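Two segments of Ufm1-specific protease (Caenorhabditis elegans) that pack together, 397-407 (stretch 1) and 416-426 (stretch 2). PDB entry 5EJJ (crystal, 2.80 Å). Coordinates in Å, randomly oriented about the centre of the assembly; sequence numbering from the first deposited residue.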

# COMPACT_ATOMS: atom_id res chain seq x y z
N ALA A 397 10.16 -25.57 -7.17
CA ALA A 397 9.07 -25.49 -6.22
C ALA A 397 9.46 -24.70 -4.99
O ALA A 397 8.60 -24.14 -4.32
CB ALA A 397 8.60 -26.88 -5.84
N TYR A 398 10.75 -24.66 -4.67
CA TYR A 398 11.22 -23.86 -3.55
C TYR A 398 10.90 -22.40 -3.80
O TYR A 398 10.41 -21.68 -2.93
CB TYR A 398 12.74 -23.99 -3.40
CG TYR A 398 13.22 -25.26 -2.77
CD1 TYR A 398 13.81 -26.25 -3.54
CD2 TYR A 398 13.11 -25.46 -1.40
CE1 TYR A 398 14.26 -27.41 -2.96
CE2 TYR A 398 13.56 -26.61 -0.81
CZ TYR A 398 14.14 -27.59 -1.60
OH TYR A 398 14.60 -28.75 -1.03
N ARG A 399 11.19 -21.98 -5.02
CA ARG A 399 10.97 -20.61 -5.45
C ARG A 399 9.50 -20.22 -5.33
O ARG A 399 9.18 -19.15 -4.82
CB ARG A 399 11.48 -20.43 -6.89
CG ARG A 399 12.97 -20.73 -7.03
CD ARG A 399 13.72 -20.21 -5.81
NE ARG A 399 15.15 -20.05 -6.03
CZ ARG A 399 15.93 -19.27 -5.28
NH1 ARG A 399 15.40 -18.56 -4.29
NH2 ARG A 399 17.22 -19.17 -5.55
N SER A 400 8.61 -21.11 -5.78
CA SER A 400 7.17 -20.85 -5.66
C SER A 400 6.77 -20.80 -4.20
O SER A 400 5.85 -20.08 -3.83
CB SER A 400 6.36 -21.93 -6.36
OG SER A 400 6.32 -21.67 -7.74
N PHE A 401 7.47 -21.57 -3.39
CA PHE A 401 7.22 -21.55 -1.96
C PHE A 401 7.60 -20.18 -1.43
O PHE A 401 6.89 -19.60 -0.61
CB PHE A 401 8.05 -22.62 -1.26
CG PHE A 401 8.02 -22.50 0.22
CD1 PHE A 401 6.95 -22.99 0.95
CD2 PHE A 401 9.06 -21.88 0.88
CE1 PHE A 401 6.91 -22.89 2.32
CE2 PHE A 401 9.03 -21.76 2.25
CZ PHE A 401 7.94 -22.27 2.98
N GLN A 402 8.73 -19.69 -1.91
CA GLN A 402 9.25 -18.39 -1.50
C GLN A 402 8.31 -17.24 -1.92
O GLN A 402 8.00 -16.35 -1.12
CB GLN A 402 10.67 -18.19 -2.04
CG GLN A 402 11.72 -18.97 -1.26
CD GLN A 402 13.12 -18.74 -1.79
OE1 GLN A 402 13.30 -18.45 -2.97
NE2 GLN A 402 14.12 -18.85 -0.91
N THR A 403 7.85 -17.29 -3.17
CA THR A 403 6.82 -16.36 -3.61
C THR A 403 5.62 -16.41 -2.66
O THR A 403 5.26 -15.40 -2.09
CB THR A 403 6.38 -16.65 -5.04
OG1 THR A 403 7.46 -16.38 -5.94
CG2 THR A 403 5.19 -15.76 -5.39
N ILE A 404 5.03 -17.57 -2.45
CA ILE A 404 3.92 -17.66 -1.52
C ILE A 404 4.28 -17.07 -0.16
O ILE A 404 3.44 -16.49 0.52
CB ILE A 404 3.42 -19.12 -1.35
CG1 ILE A 404 2.91 -19.65 -2.68
CG2 ILE A 404 2.31 -19.23 -0.31
CD1 ILE A 404 2.54 -21.09 -2.63
N TRP A 405 5.55 -17.19 0.22
CA TRP A 405 5.95 -16.70 1.53
C TRP A 405 5.94 -15.19 1.51
O TRP A 405 5.34 -14.55 2.38
CB TRP A 405 7.34 -17.21 1.94
CG TRP A 405 7.68 -16.90 3.38
CD1 TRP A 405 8.03 -15.69 3.89
CD2 TRP A 405 7.70 -17.82 4.48
NE1 TRP A 405 8.26 -15.79 5.23
CE2 TRP A 405 8.07 -17.09 5.62
CE3 TRP A 405 7.46 -19.19 4.61
CZ2 TRP A 405 8.20 -17.68 6.88
CZ3 TRP A 405 7.59 -19.77 5.86
CH2 TRP A 405 7.96 -19.02 6.98
N SER A 406 6.60 -14.63 0.50
CA SER A 406 6.71 -13.19 0.39
C SER A 406 5.33 -12.53 0.42
O SER A 406 5.17 -11.45 0.99
CB SER A 406 7.47 -12.81 -0.88
OG SER A 406 6.61 -12.84 -2.01
N TRP A 407 4.34 -13.19 -0.15
CA TRP A 407 2.99 -12.64 -0.10
C TRP A 407 2.53 -12.51 1.33
O TRP A 407 1.84 -11.55 1.67
CB TRP A 407 2.00 -13.50 -0.90
CG TRP A 407 0.60 -12.99 -0.93
CD1 TRP A 407 -0.01 -12.38 -1.98
CD2 TRP A 407 -0.39 -13.07 0.11
NE1 TRP A 407 -1.31 -12.06 -1.65
CE2 TRP A 407 -1.57 -12.48 -0.37
CE3 TRP A 407 -0.39 -13.58 1.41
CZ2 TRP A 407 -2.72 -12.38 0.39
CZ3 TRP A 407 -1.56 -13.48 2.17
CH2 TRP A 407 -2.70 -12.89 1.65
N LYS A 416 8.51 -12.68 9.82
CA LYS A 416 9.59 -13.65 9.59
C LYS A 416 9.97 -13.64 8.12
O LYS A 416 9.10 -13.65 7.25
CB LYS A 416 9.17 -15.07 9.98
CG LYS A 416 8.23 -15.19 11.19
CD LYS A 416 8.05 -16.67 11.57
CE LYS A 416 7.00 -16.90 12.65
NZ LYS A 416 7.58 -16.95 14.03
N PRO A 417 11.28 -13.64 7.83
CA PRO A 417 11.78 -13.49 6.45
C PRO A 417 11.62 -14.78 5.62
O PRO A 417 11.58 -15.87 6.19
CB PRO A 417 13.26 -13.18 6.66
CG PRO A 417 13.61 -13.91 7.93
CD PRO A 417 12.37 -13.89 8.80
N VAL A 418 11.53 -14.64 4.30
CA VAL A 418 11.42 -15.83 3.44
C VAL A 418 12.62 -16.77 3.60
O VAL A 418 13.77 -16.34 3.55
CB VAL A 418 11.14 -15.47 1.94
CG1 VAL A 418 10.30 -14.22 1.86
CG2 VAL A 418 12.43 -15.32 1.13
N PRO A 419 12.33 -18.06 3.85
CA PRO A 419 13.38 -19.06 4.10
C PRO A 419 14.23 -19.43 2.88
O PRO A 419 13.82 -19.28 1.73
CB PRO A 419 12.60 -20.27 4.61
CG PRO A 419 11.28 -19.69 5.14
CD PRO A 419 10.99 -18.58 4.19
N SER A 420 15.45 -19.88 3.17
CA SER A 420 16.38 -20.39 2.17
C SER A 420 16.06 -21.86 1.94
O SER A 420 15.38 -22.48 2.76
CB SER A 420 17.81 -20.28 2.71
OG SER A 420 17.91 -20.92 3.98
N HIS A 421 16.56 -22.41 0.83
CA HIS A 421 16.37 -23.82 0.56
C HIS A 421 16.73 -24.62 1.79
O HIS A 421 15.90 -25.37 2.31
CB HIS A 421 17.24 -24.29 -0.60
CG HIS A 421 17.09 -23.48 -1.84
ND1 HIS A 421 17.58 -22.20 -1.95
CD2 HIS A 421 16.54 -23.78 -3.04
CE1 HIS A 421 17.32 -21.73 -3.16
NE2 HIS A 421 16.69 -22.67 -3.84
N ARG A 422 17.96 -24.44 2.29
CA ARG A 422 18.47 -25.25 3.40
C ARG A 422 17.52 -25.21 4.58
O ARG A 422 17.34 -26.20 5.30
CB ARG A 422 19.87 -24.80 3.83
CG ARG A 422 20.40 -25.53 5.08
CD ARG A 422 21.92 -25.61 5.07
NE ARG A 422 22.43 -26.65 5.96
CZ ARG A 422 22.50 -27.95 5.65
NH1 ARG A 422 22.07 -28.38 4.47
NH2 ARG A 422 22.98 -28.82 6.53
N GLU A 423 16.89 -24.05 4.75
CA GLU A 423 16.02 -23.83 5.89
C GLU A 423 14.67 -24.50 5.71
O GLU A 423 14.01 -24.90 6.68
CB GLU A 423 15.86 -22.33 6.12
CG GLU A 423 15.28 -21.99 7.46
CD GLU A 423 15.64 -20.60 7.88
OE1 GLU A 423 16.24 -19.87 7.04
OE2 GLU A 423 15.33 -20.24 9.04
N ILE A 424 14.25 -24.61 4.44
CA ILE A 424 13.02 -25.31 4.09
C ILE A 424 13.25 -26.80 4.28
O ILE A 424 12.48 -27.47 4.96
CB ILE A 424 12.59 -25.04 2.61
CG1 ILE A 424 12.43 -23.54 2.35
CG2 ILE A 424 11.29 -25.76 2.28
CD1 ILE A 424 12.27 -23.19 0.89
N GLN A 425 14.34 -27.28 3.67
CA GLN A 425 14.81 -28.65 3.84
C GLN A 425 14.74 -29.12 5.29
O GLN A 425 14.13 -30.14 5.60
CB GLN A 425 16.22 -28.79 3.26
CG GLN A 425 16.21 -28.71 1.75
CD GLN A 425 17.57 -28.41 1.14
OE1 GLN A 425 18.56 -28.29 1.86
NE2 GLN A 425 17.61 -28.30 -0.19
N GLN A 426 15.31 -28.31 6.19
CA GLN A 426 15.33 -28.58 7.63
C GLN A 426 13.82 -28.32 7.85
O GLN A 426 13.41 -27.15 8.00
CB GLN A 426 16.09 -27.45 8.35
CG GLN A 426 17.56 -27.74 8.61
CD GLN A 426 17.75 -28.94 9.51
OE1 GLN A 426 17.03 -29.10 10.52
NE2 GLN A 426 18.69 -29.82 9.15

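Stretch 1 is a continuous segment of helix, and stretch 2 approaches it first as an extended loop and then as a short helix, 421-425, whose axis lies nearly perpendicular to the first (91°) at a closest approach of 11.0 Å. The chain directions run counter to each other along the contact: Trp 405 lies nearest Val 418, and Tyr 398 nearest His 421. Together the two segments bury 696 Å².

At the loop end, the indole of Trp 405 offers a flat surface to the incoming loop. Val 418 CA sits 3.7 Å from the centroid of the Trp 405 five-membered ring, and Pro 419 CD lies 3.5 Å from that of the Trp 405 six-membered ring, so two C-H groups settle over the same aromatic face. The ring edge is engaged as well: Trp 405 NE1 donates to Lys 416 O at 3.1 Å in a nearly linear bond, which satisfies the indole nitrogen. Val 418 CG1 reaches Trp 405 CD1 at 3.4 Å.

One turn back, Gln 402 extends its amide to the loop, and Gln 402 NE2 donates to Pro 419 O at 2.7 Å. Gln 402 OE1 accepts from Arg 399 NH1 at a very short 2.5 Å, tying the amide to its own helix.

The short helix supplies a further apolar bump. Ile 424 points toward stretch 1, and Ile 424 CD1 fits between two aromatic rings, 3.3 Å from Tyr 398 CD2 at the ring edge and 3.5 Å from Phe 401 CD2. The edge of Phe 401 meets the proline ring, Phe 401 CE2 to Pro 419 CG at 4.2 Å. His 421 fits between Tyr 398 and Arg 399: His 421 CD2 lies over the tyrosine face, 3.6 Å from Tyr 398 CG, while His 421 CE1 lies over the guanidinium, 3.5 Å from Arg 399 NH2. Beyond them, Gln 425 NE2 donates to Tyr 398 OH at 3.2 Å.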